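Local atomic coordinates of tRNA (guanine(6)-N2)-methyltransferase (Thermus thermophilus, PDB entry 3TMA), a protein that transfers a methyl group from S-adenosyl-L-methionine to N2 of guanosine 6 in tRNA(Phe), pairing an RNA-binding THUMP domain with a Rossmann-fold catalytic domain. Residues M20-T25 with A61-E66; K53-I58 with D157-E162; R87-P90 with E95-A98. All blocks are in the same frame, centred on the assembly; numbering follows the deposited sequence.

Interaction 1. Residues M20-T25 with A61-E66; sequences MWLEAT and AWVGEE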
ATOM      1  N   MET A  20     -14.090   8.314  18.416  1.00 42.49           N
ATOM      2  CA  MET A  20     -13.095   7.324  18.040  1.00 37.20           C
ATOM      3  C   MET A  20     -12.761   7.464  16.552  1.00 34.18           C
ATOM      4  O   MET A  20     -13.575   7.983  15.793  1.00 32.21           O
ATOM      5  CB  MET A  20     -13.605   5.902  18.359  1.00 37.22           C
ATOM      6  CG  MET A  20     -14.041   5.677  19.846  1.00 45.16           C
ATOM      7  SD  MET A  20     -14.209   3.897  20.197  1.00 54.64           S
ATOM      8  CE  MET A  20     -14.807   3.257  18.609  1.00 47.19           C
ATOM      9  N   TRP A  21     -11.598   6.952  16.145  1.00 29.96           N
ATOM     10  CA  TRP A  21     -11.109   7.138  14.757  1.00 29.63           C
ATOM     11  C   TRP A  21     -10.438   5.871  14.294  1.00 27.21           C
ATOM     12  O   TRP A  21      -9.629   5.294  15.020  1.00 29.39           O
ATOM     13  CB  TRP A  21     -10.104   8.302  14.685  1.00 29.57           C
ATOM     14  CG  TRP A  21     -10.681   9.641  15.142  1.00 34.16           C
ATOM     15  CD1 TRP A  21     -10.902  10.051  16.450  1.00 38.20           C
ATOM     16  CD2 TRP A  21     -11.176  10.706  14.300  1.00 40.71           C
ATOM     17  NE1 TRP A  21     -11.506  11.317  16.447  1.00 40.98           N
ATOM     18  CE2 TRP A  21     -11.692  11.720  15.147  1.00 39.48           C
ATOM     19  CE3 TRP A  21     -11.221  10.905  12.908  1.00 42.89           C
ATOM     20  CZ2 TRP A  21     -12.191  12.937  14.644  1.00 50.88           C
ATOM     21  CZ3 TRP A  21     -11.726  12.114  12.410  1.00 47.27           C
ATOM     22  CH2 TRP A  21     -12.222  13.106  13.279  1.00 46.54           C
ATOM     23  N   LEU A  22     -10.787   5.404  13.105  1.00 25.30           N
ATOM     24  CA  LEU A  22     -10.014   4.367  12.481  1.00 24.97           C
ATOM     25  C   LEU A  22      -8.933   5.089  11.691  1.00 25.84           C
ATOM     26  O   LEU A  22      -9.244   5.939  10.841  1.00 24.78           O
ATOM     27  CB  LEU A  22     -10.920   3.539  11.577  1.00 26.04           C
ATOM     28  CG  LEU A  22     -10.201   2.610  10.611  1.00 29.18           C
ATOM     29  CD1 LEU A  22      -9.424   1.505  11.349  1.00 26.23           C
ATOM     30  CD2 LEU A  22     -11.243   2.025   9.666  1.00 32.45           C
ATOM     31  N   GLU A  23      -7.663   4.763  11.947  1.00 24.26           N
ATOM     32  CA  GLU A  23      -6.598   5.254  11.075  1.00 24.11           C
ATOM     33  C   GLU A  23      -6.000   4.145  10.192  1.00 24.93           C
ATOM     34  O   GLU A  23      -5.620   3.078  10.685  1.00 25.31           O
ATOM     35  CB  GLU A  23      -5.506   5.922  11.913  1.00 25.11           C
ATOM     36  CG  GLU A  23      -4.341   6.514  11.052  1.00 27.43           C
ATOM     37  CD  GLU A  23      -3.434   7.454  11.882  1.00 35.78           C
ATOM     38  OE1 GLU A  23      -3.834   8.628  12.116  1.00 33.73           O
ATOM     39  OE2 GLU A  23      -2.333   7.010  12.328  1.00 36.61           O
ATOM     40  N   ALA A  24      -5.949   4.381   8.890  1.00 24.53           N
ATOM     41  CA  ALA A  24      -5.338   3.446   7.967  1.00 25.58           C
ATOM     42  C   ALA A  24      -4.058   4.066   7.385  1.00 25.84           C
ATOM     43  O   ALA A  24      -4.033   5.267   7.083  1.00 24.53           O
ATOM     44  CB  ALA A  24      -6.332   3.071   6.825  1.00 25.58           C
ATOM     45  N   THR A  25      -3.015   3.254   7.220  1.00 25.99           N
ATOM     46  CA  THR A  25      -1.778   3.750   6.637  1.00 27.19           C
ATOM     47  C   THR A  25      -1.545   3.117   5.267  1.00 26.75           C
ATOM     48  O   THR A  25      -1.972   1.988   5.000  1.00 26.04           O
ATOM     49  CB  THR A  25      -0.552   3.421   7.508  1.00 30.26           C
ATOM     50  OG1 THR A  25      -0.451   2.007   7.625  1.00 35.34           O
ATOM     51  CG2 THR A  25      -0.703   4.000   8.899  1.00 29.36           C
ATOM     52  N   ALA A  61     -17.916   4.864  15.170  1.00 34.29           N
ATOM     53  CA  ALA A  61     -18.438   4.348  16.454  1.00 36.81           C
ATOM     54  C   ALA A  61     -18.077   2.845  16.642  1.00 36.38           C
ATOM     55  O   ALA A  61     -18.183   2.298  17.745  1.00 36.51           O
ATOM     56  CB  ALA A  61     -19.955   4.555  16.500  1.00 35.86           C
ATOM     57  N   TRP A  62     -17.746   2.177  15.540  1.00 33.98           N
ATOM     58  CA  TRP A  62     -17.424   0.750  15.549  1.00 37.05           C
ATOM     59  C   TRP A  62     -16.620   0.363  14.299  1.00 35.76           C
ATOM     60  O   TRP A  62     -16.840   0.938  13.216  1.00 38.09           O
ATOM     61  CB  TRP A  62     -18.716  -0.074  15.551  1.00 37.80           C
ATOM     62  CG  TRP A  62     -18.479  -1.527  15.886  1.00 46.45           C
ATOM     63  CD1 TRP A  62     -18.412  -2.583  15.009  1.00 49.45           C
ATOM     64  CD2 TRP A  62     -18.260  -2.069  17.189  1.00 49.09           C
ATOM     65  NE1 TRP A  62     -18.205  -3.759  15.707  1.00 55.43           N
ATOM     66  CE2 TRP A  62     -18.090  -3.468  17.041  1.00 54.70           C
ATOM     67  CE3 TRP A  62     -18.205  -1.511  18.472  1.00 53.45           C
ATOM     68  CZ2 TRP A  62     -17.883  -4.321  18.133  1.00 58.31           C
ATOM     69  CZ3 TRP A  62     -18.012  -2.378  19.580  1.00 58.58           C
ATOM     70  CH2 TRP A  62     -17.856  -3.763  19.390  1.00 59.14           C
ATOM     71  N   VAL A  63     -15.662  -0.556  14.464  1.00 33.90           N
ATOM     72  CA  VAL A  63     -14.882  -1.075  13.333  1.00 33.71           C
ATOM     73  C   VAL A  63     -14.939  -2.614  13.403  1.00 34.84           C
ATOM     74  O   VAL A  63     -14.555  -3.199  14.411  1.00 36.49           O
ATOM     75  CB  VAL A  63     -13.376  -0.600  13.356  1.00 33.13           C
ATOM     76  CG1 VAL A  63     -12.592  -1.223  12.169  1.00 29.66           C
ATOM     77  CG2 VAL A  63     -13.250   0.961  13.319  1.00 30.97           C
ATOM     78  N   GLY A  64     -15.505  -3.244  12.395  1.00 36.46           N
ATOM     79  CA  GLY A  64     -15.490  -4.718  12.324  1.00 39.92           C
ATOM     80  C   GLY A  64     -14.499  -5.259  11.278  1.00 39.21           C
ATOM     81  O   GLY A  64     -13.541  -4.580  10.909  1.00 36.53           O
ATOM     82  N   GLU A  65     -14.774  -6.463  10.772  1.00 41.21           N
ATOM     83  CA  GLU A  65     -13.818  -7.228   9.982  1.00 41.64           C
ATOM     84  C   GLU A  65     -13.769  -6.670   8.571  1.00 39.42           C
ATOM     85  O   GLU A  65     -12.827  -6.930   7.834  1.00 38.20           O
ATOM     86  CB  GLU A  65     -14.203  -8.719   9.936  1.00 44.88           C
ATOM     87  CG  GLU A  65     -13.641  -9.564  11.096  1.00 48.25           C
ATOM     88  CD  GLU A  65     -14.513  -9.484  12.365  1.00 53.95           C
ATOM     89  OE1 GLU A  65     -15.542  -8.752  12.356  1.00 52.71           O
ATOM     90  OE2 GLU A  65     -14.150 -10.134  13.375  1.00 51.20           O
ATOM     91  N   GLU A  66     -14.797  -5.918   8.211  1.00 37.30           N
ATOM     92  CA  GLU A  66     -14.892  -5.270   6.917  1.00 39.08           C
ATOM     93  C   GLU A  66     -13.652  -4.387   6.612  1.00 37.55           C
ATOM     94  O   GLU A  66     -13.198  -4.305   5.460  1.00 36.02           O
ATOM     95  CB  GLU A  66     -16.231  -4.485   6.816  1.00 40.56           C
ATOM     96  CG  GLU A  66     -16.307  -3.082   7.545  1.00 42.13           C
ATOM     97  CD  GLU A  66     -16.553  -3.176   9.050  1.00 47.54           C
ATOM     98  OE1 GLU A  66     -16.963  -4.270   9.508  1.00 47.12           O
ATOM     99  OE2 GLU A  66     -16.271  -2.187   9.793  1.00 42.40           O
TER
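Met20 and Leu22 run alongside Ala61 and Val63 in much the same direction, the two short paths diverging by 28°. The CA atoms of Met20 and Ala61 lie 6.3 Å apart, those of Leu22 and Val63 7.4 Å, and no hydrogen bond crosses between the segments. What contact there is comes from side-chain carbons, one of them against backbone. Met20 extends through CG and SD and then bends at chi3 (-34°), which turns its methyl CE toward the peptide after Ala61 and sets it 3.6 Å from Ala61 O. Methionine suits the place because its flexible, unbranched chain can bend to lay a methyl against the neighbouring backbone. Further along, Val63 offers CG2 to Leu22 CB at 3.9 Å, an apolar touch of one valine methyl on the base of the leucine side chain. Beyond it the loop is held by a local bond: Gly64 N donates to Glu66 OE2 over 2.9 Å, at 154°, on the syn side of the carboxylate and somewhat out of its plane. Gly64, having no side chain, leaves room for the Glu66 carboxylate to close on its N-H. Tyr42 bonds to the same OE2 and also packs on both Leu22 and Val63. Strand 21-25 runs between strands 55-59 and 76-84; Leu22 turns to Leu38 of helix 31-41, Met20 rests on Leu78 and Arg80, and segment 61-66 belongs to the loop joining the two flanking strands.

Interaction 2. Residues K53-I58 with D157-E162; sequences KGRVRI and DVRGEE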
ATOM      1  N   LYS A  53       1.941  11.957   4.224  1.00 32.27           N
ATOM      2  CA  LYS A  53       2.259  11.106   5.382  1.00 32.95           C
ATOM      3  C   LYS A  53       1.713   9.672   5.243  1.00 31.07           C
ATOM      4  O   LYS A  53       2.046   8.798   6.026  1.00 30.45           O
ATOM      5  CB  LYS A  53       1.694  11.741   6.672  1.00 34.53           C
ATOM      6  CG  LYS A  53       2.391  13.082   7.093  1.00 39.46           C
ATOM      7  CD  LYS A  53       3.870  12.853   7.373  1.00 44.03           C
ATOM      8  CE  LYS A  53       4.605  14.165   7.656  1.00 56.17           C
ATOM      9  NZ  LYS A  53       5.044  14.245   9.080  1.00 60.85           N
ATOM     10  N   GLY A  54       0.920   9.406   4.221  1.00 29.52           N
ATOM     11  CA  GLY A  54       0.380   8.061   4.088  1.00 29.49           C
ATOM     12  C   GLY A  54      -0.676   7.693   5.139  1.00 28.68           C
ATOM     13  O   GLY A  54      -0.704   6.534   5.580  1.00 29.39           O
ATOM     14  N   ARG A  55      -1.478   8.654   5.615  1.00 24.73           N
ATOM     15  CA  ARG A  55      -2.459   8.292   6.678  1.00 27.05           C
ATOM     16  C   ARG A  55      -3.808   8.872   6.310  1.00 26.03           C
ATOM     17  O   ARG A  55      -3.873  10.025   5.902  1.00 27.04           O
ATOM     18  CB  ARG A  55      -2.088   8.887   8.057  1.00 27.17           C
ATOM     19  CG  ARG A  55      -0.820   8.319   8.671  1.00 33.74           C
ATOM     20  CD  ARG A  55      -0.553   8.889  10.062  1.00 37.37           C
ATOM     21  NE  ARG A  55      -0.310  10.342  10.095  1.00 36.50           N
ATOM     22  CZ  ARG A  55       0.861  10.885  10.422  1.00 36.85           C
ATOM     23  NH1 ARG A  55       1.889  10.092  10.668  1.00 34.75           N
ATOM     24  NH2 ARG A  55       1.015  12.204  10.482  1.00 36.36           N
ATOM     25  N   VAL A  56      -4.871   8.093   6.501  1.00 25.03           N
ATOM     26  CA  VAL A  56      -6.245   8.627   6.474  1.00 24.65           C
ATOM     27  C   VAL A  56      -6.975   8.202   7.741  1.00 24.43           C
ATOM     28  O   VAL A  56      -6.855   7.025   8.159  1.00 22.54           O
ATOM     29  CB  VAL A  56      -6.996   8.065   5.261  1.00 24.15           C
ATOM     30  CG1 VAL A  56      -8.483   8.595   5.256  1.00 24.40           C
ATOM     31  CG2 VAL A  56      -6.234   8.553   3.944  1.00 28.44           C
ATOM     32  N   ARG A  57      -7.798   9.097   8.294  1.00 25.46           N
ATOM     33  CA  ARG A  57      -8.611   8.742   9.501  1.00 28.17           C
ATOM     34  C   ARG A  57     -10.070   8.979   9.177  1.00 29.91           C
ATOM     35  O   ARG A  57     -10.393   9.992   8.541  1.00 30.58           O
ATOM     36  CB  ARG A  57      -8.286   9.661  10.691  1.00 27.81           C
ATOM     37  CG  ARG A  57      -6.987   9.373  11.366  1.00 29.08           C
ATOM     38  CD  ARG A  57      -6.752  10.338  12.571  1.00 31.32           C
ATOM     39  NE  ARG A  57      -6.631  11.731  12.157  1.00 31.43           N
ATOM     40  CZ  ARG A  57      -5.600  12.232  11.456  1.00 40.50           C
ATOM     41  NH1 ARG A  57      -4.555  11.471  11.129  1.00 38.68           N
ATOM     42  NH2 ARG A  57      -5.617  13.502  11.053  1.00 38.95           N
ATOM     43  N   ILE A  58     -10.929   8.081   9.664  1.00 26.40           N
ATOM     44  CA  ILE A  58     -12.398   8.168   9.538  1.00 29.44           C
ATOM     45  C   ILE A  58     -12.931   8.090  10.993  1.00 28.55           C
ATOM     46  O   ILE A  58     -12.562   7.142  11.714  1.00 26.93           O
ATOM     47  CB  ILE A  58     -12.952   6.867   8.801  1.00 29.98           C
ATOM     48  CG1 ILE A  58     -12.239   6.667   7.462  1.00 35.06           C
ATOM     49  CG2 ILE A  58     -14.461   6.921   8.566  1.00 33.41           C
ATOM     50  CD1 ILE A  58     -12.386   7.818   6.567  1.00 33.23           C
ATOM     51  N   ASP A 157       0.332   7.923  19.574  1.00 37.40           N
ATOM     52  CA  ASP A 157       1.036   8.772  18.601  1.00 41.66           C
ATOM     53  C   ASP A 157       0.842  10.206  19.047  1.00 43.50           C
ATOM     54  O   ASP A 157      -0.314  10.657  19.220  1.00 40.25           O
ATOM     55  CB  ASP A 157       0.464   8.627  17.188  1.00 41.78           C
ATOM     56  CG  ASP A 157       0.826   7.290  16.512  1.00 50.89           C
ATOM     57  OD1 ASP A 157       1.019   6.260  17.198  1.00 58.62           O
ATOM     58  OD2 ASP A 157       0.886   7.270  15.268  1.00 58.80           O
ATOM     59  N   VAL A 158       1.950  10.929  19.189  1.00 43.70           N
ATOM     60  CA  VAL A 158       1.892  12.328  19.547  1.00 47.37           C
ATOM     61  C   VAL A 158       2.268  13.155  18.318  1.00 51.35           C
ATOM     62  O   VAL A 158       3.334  12.956  17.717  1.00 51.37           O
ATOM     63  CB  VAL A 158       2.835  12.660  20.738  1.00 50.38           C
ATOM     64  CG1 VAL A 158       2.687  14.146  21.134  1.00 53.41           C
ATOM     65  CG2 VAL A 158       2.521  11.763  21.951  1.00 47.65           C
ATOM     66  N   ARG A 159       1.354  14.017  17.887  1.00 52.35           N
ATOM     67  CA  ARG A 159       1.572  14.769  16.651  1.00 55.98           C
ATOM     68  C   ARG A 159       1.320  16.230  16.929  1.00 58.50           C
ATOM     69  O   ARG A 159       0.179  16.654  17.123  1.00 58.07           O
ATOM     70  CB  ARG A 159       0.674  14.258  15.526  1.00 54.13           C
ATOM     71  CG  ARG A 159       0.444  12.729  15.536  1.00 53.25           C
ATOM     72  CD  ARG A 159       0.170  12.199  14.159  1.00 47.82           C
ATOM     73  NE  ARG A 159       0.173  10.728  14.108  1.00 42.72           N
ATOM     74  CZ  ARG A 159      -0.812   9.972  13.628  1.00 42.92           C
ATOM     75  NH1 ARG A 159      -1.932  10.534  13.162  1.00 45.10           N
ATOM     76  NH2 ARG A 159      -0.692   8.641  13.642  1.00 39.98           N
ATOM     77  N   GLY A 160       2.393  16.999  16.988  1.00 62.22           N
ATOM     78  CA  GLY A 160       2.286  18.401  17.411  1.00 65.47           C
ATOM     79  C   GLY A 160       1.698  18.461  18.804  1.00 64.48           C
ATOM     80  O   GLY A 160       2.230  17.842  19.727  1.00 62.92           O
ATOM     81  N   GLU A 161       0.584  19.182  18.949  1.00 64.30           N
ATOM     82  CA  GLU A 161      -0.051  19.349  20.246  1.00 63.41           C
ATOM     83  C   GLU A 161      -1.109  18.278  20.586  1.00 59.17           C
ATOM     84  O   GLU A 161      -1.572  18.224  21.727  1.00 59.44           O
ATOM     85  CB  GLU A 161      -0.684  20.742  20.381  1.00 67.69           C
ATOM     86  CG  GLU A 161       0.107  21.904  19.751  1.00 73.58           C
ATOM     87  N   GLU A 162      -1.486  17.423  19.639  1.00 54.64           N
ATOM     88  CA  GLU A 162      -2.482  16.378  19.954  1.00 51.27           C
ATOM     89  C   GLU A 162      -1.899  14.982  20.144  1.00 46.74           C
ATOM     90  O   GLU A 162      -0.887  14.639  19.535  1.00 48.72           O
ATOM     91  CB  GLU A 162      -3.606  16.326  18.918  1.00 52.03           C
ATOM     92  CG  GLU A 162      -3.189  16.628  17.526  1.00 60.50           C
ATOM     93  CD  GLU A 162      -4.344  16.590  16.537  0.50 60.79           C
ATOM     94  OE1 GLU A 162      -4.060  16.751  15.340  0.50 61.65           O
ATOM     95  OE2 GLU A 162      -5.516  16.401  16.953  0.50 58.48           O
TER
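Arg55 and Arg159 both start with CG anti to the carbonyl carbon, but Arg55 bends at chi3 (-63°) whereas Arg159 stays extended from CG to NE (chi3 170°), and the two guanidinium groups come to lie one over the other. Their planes are 9° apart and their centres 3.7 Å, an offset arginine-arginine stack in which the side chains run in opposite directions. Lys53 CB packs on the other face of the Arg55 group. Arg57 NH1 meets the edge of the Arg159 group, 3.4 Å from NH1, with the planes steeply inclined. Surrounding carboxylates probably offset the like charges: Arg159 NH2 forms a salt bridge with Asp157 OD2 at 2.6 Å and another with Glu23, Arg55 pairs with Asp50 and Glu119, and Arg57 with Glu48, Asp50 and Glu23. Arginine, planar and with several N-H donors, suits such a network, since its edges bind acids while its faces remain available for stacking. Gly160, with positive phi, fits the second position of the type II' turn from Arg159 to Glu162, which links strands 152-159 and 162-168. Strands 21-25 and 76-84 lie between that hairpin and strand 55-59, so the long arginines reach across the sheet above them.

Interaction 3. Residues R87-P90 with E95-A98; sequences REDP and ERAA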
ATOM      1  N   ARG A  87       0.771  20.651  28.419  1.00 79.47           N
ATOM      2  CA  ARG A  87       2.211  21.017  28.437  1.00 79.91           C
ATOM      3  C   ARG A  87       2.787  21.002  29.816  1.00 79.38           C
ATOM      4  O   ARG A  87       3.962  20.810  30.042  1.00 78.81           O
ATOM      5  CB  ARG A  87       2.404  22.438  27.966  1.00 84.76           C
ATOM      6  CG  ARG A  87       1.721  22.838  26.729  1.00 88.85           C
ATOM      7  CD  ARG A  87       2.679  23.595  25.840  1.00 97.33           C
ATOM      8  NE  ARG A  87       2.300  23.509  24.436  1.00100.73           N
ATOM      9  CZ  ARG A  87       1.681  24.482  23.784  1.00104.03           C
ATOM     10  NH1 ARG A  87       1.391  25.599  24.425  1.00106.80           N
ATOM     11  NH2 ARG A  87       1.360  24.338  22.502  1.00100.81           N
ATOM     12  N   GLU A  88       1.919  21.302  30.736  1.00 77.59           N
ATOM     13  CA  GLU A  88       1.994  20.761  32.083  1.00 76.07           C
ATOM     14  C   GLU A  88       1.927  19.220  32.026  1.00 71.17           C
ATOM     15  O   GLU A  88       0.977  18.657  31.477  1.00 68.96           O
ATOM     16  CB  GLU A  88       0.833  21.318  32.930  1.00 77.61           C
ATOM     17  CG  GLU A  88       0.969  22.804  33.281  0.50 81.90           C
ATOM     18  CD  GLU A  88       0.031  23.257  34.399  0.50 84.39           C
ATOM     19  OE1 GLU A  88      -0.077  22.556  35.428  0.50 83.41           O
ATOM     20  OE2 GLU A  88      -0.574  24.339  34.266  0.50 87.98           O
ATOM     21  N   ASP A  89       2.966  18.559  32.534  1.00 68.37           N
ATOM     22  CA  ASP A  89       2.961  17.116  32.776  1.00 63.24           C
ATOM     23  C   ASP A  89       2.371  16.285  31.631  1.00 56.97           C
ATOM     24  O   ASP A  89       1.371  15.586  31.808  1.00 53.57           O
ATOM     25  CB  ASP A  89       2.249  16.815  34.100  1.00 65.45           C
ATOM     26  CG  ASP A  89       2.315  15.336  34.485  1.00 68.51           C
ATOM     27  OD1 ASP A  89       3.241  14.610  34.028  1.00 70.45           O
ATOM     28  OD2 ASP A  89       1.419  14.895  35.243  1.00 72.56           O
ATOM     29  N   PRO A  90       2.984  16.364  30.441  1.00 53.58           N
ATOM     30  CA  PRO A  90       2.405  15.633  29.326  1.00 49.55           C
ATOM     31  C   PRO A  90       2.423  14.118  29.541  1.00 46.20           C
ATOM     32  O   PRO A  90       1.463  13.435  29.144  1.00 43.53           O
ATOM     33  CB  PRO A  90       3.272  16.047  28.113  1.00 49.54           C
ATOM     34  CG  PRO A  90       4.494  16.745  28.708  1.00 51.86           C
ATOM     35  CD  PRO A  90       4.016  17.327  30.013  1.00 56.42           C
ATOM     36  N   GLU A  95      -0.762   9.028  30.572  1.00 39.31           N
ATOM     37  CA  GLU A  95      -1.015   7.878  31.447  1.00 40.41           C
ATOM     38  C   GLU A  95      -2.473   7.897  31.920  1.00 40.95           C
ATOM     39  O   GLU A  95      -3.166   6.878  31.821  1.00 39.64           O
ATOM     40  CB  GLU A  95      -0.071   7.940  32.650  1.00 45.96           C
ATOM     41  CG  GLU A  95      -0.167   6.769  33.593  1.00 52.08           C
ATOM     42  CD  GLU A  95       0.355   7.122  35.000  1.00 66.54           C
ATOM     43  OE1 GLU A  95       1.242   8.014  35.097  1.00 65.60           O
ATOM     44  OE2 GLU A  95      -0.172   6.554  36.004  1.00 68.20           O
ATOM     45  N   ARG A  96      -2.952   9.065  32.360  1.00 40.49           N
ATOM     46  CA  ARG A  96      -4.365   9.219  32.740  1.00 43.75           C
ATOM     47  C   ARG A  96      -5.357   8.968  31.601  1.00 42.10           C
ATOM     48  O   ARG A  96      -6.385   8.331  31.828  1.00 41.78           O
ATOM     49  CB  ARG A  96      -4.646  10.593  33.380  1.00 46.75           C
ATOM     50  CG  ARG A  96      -3.971  10.767  34.760  1.00 53.89           C
ATOM     51  CD  ARG A  96      -4.132  12.196  35.329  1.00 59.67           C
ATOM     52  NE  ARG A  96      -2.820  12.720  35.713  1.00 66.76           N
ATOM     53  CZ  ARG A  96      -2.261  13.805  35.188  1.00 66.87           C
ATOM     54  NH1 ARG A  96      -2.933  14.572  34.325  1.00 65.98           N
ATOM     55  NH2 ARG A  96      -1.051  14.153  35.575  1.00 70.16           N
ATOM     56  N   ALA A  97      -5.063   9.484  30.402  1.00 38.06           N
ATOM     57  CA  ALA A  97      -5.870   9.184  29.226  1.00 37.55           C
ATOM     58  C   ALA A  97      -5.925   7.681  28.938  1.00 35.64           C
ATOM     59  O   ALA A  97      -6.998   7.161  28.627  1.00 34.00           O
ATOM     60  CB  ALA A  97      -5.321   9.896  28.007  1.00 37.28           C
ATOM     61  N   ALA A  98      -4.773   7.002  28.947  1.00 33.40           N
ATOM     62  CA  ALA A  98      -4.765   5.541  28.695  1.00 32.18           C
ATOM     63  C   ALA A  98      -5.615   4.774  29.715  1.00 36.25           C
ATOM     64  O   ALA A  98      -6.361   3.838  29.346  1.00 36.69           O
ATOM     65  CB  ALA A  98      -3.330   4.987  28.719  1.00 31.39           C
TER
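Asp89 reaches Arg96 through its carboxylate, and its path can be followed outward from CB. CB leaves the backbone toward segment 95-98, and with CG anti to the backbone N (chi1 -175°) OD2 comes within reach of Arg96 NH2. CG itself stands 3.7 Å from Arg96 NH2, set well behind the oxygen that makes the contact. OD1 takes a different partner, accepting the backbone N-H of Gly92. With that bond Asp89 acts as the N-cap of helix 90-99: its side chain satisfies an amide of the first turn, which has no carbonyl of the helix to pair with. Aspartate suits the position because its short chain can fold onto the helix end and its negative charge should interact well with the positive end of the helix dipole. Pro90 follows naturally as the first helical residue, where no amide hydrogen is required. OD2 lies 2.6 Å from Arg96 NH2 in a salt bridge, approaching the edge of the guanidinium near its plane, while the carboxylate is turned 60° against that plane. Arg96 starts from the second turn of the helix, and arginine is long enough to stretch back to the cap; a bend at chi3 (-128°) brings NH2 round to OD2. Both residues are solvent-exposed. On the neighbouring part of the helix, Ala98 is buried against Val133 of helix 126-141, and Glu95 packs on Ala136.

In the fold
From the N terminus, strand 21-25 opens interaction 1, which closes a loop of 35 residues when the chain returns at 61-66 after helix 31-41 and strand 55-59. Interaction 2 starts within that loop, at 53-58, but closes only at 157-162, so the two cross. They touch directly, sharing a salt bridge and the pairing of neighbouring strands 21-25 and 55-59. Interaction 3 is a short local closure, 87-90 with 95-98, lying wholly within the long loop of interaction 2 and following interaction 1 in series; Arg87 packs on Glu161. Interactions 1 and 2 tie strands 21-25 and 55-59 to loop 61-66 and the hairpin of strands 152-159 and 162-168, while interaction 3 closes the start of helix 90-99 on itself.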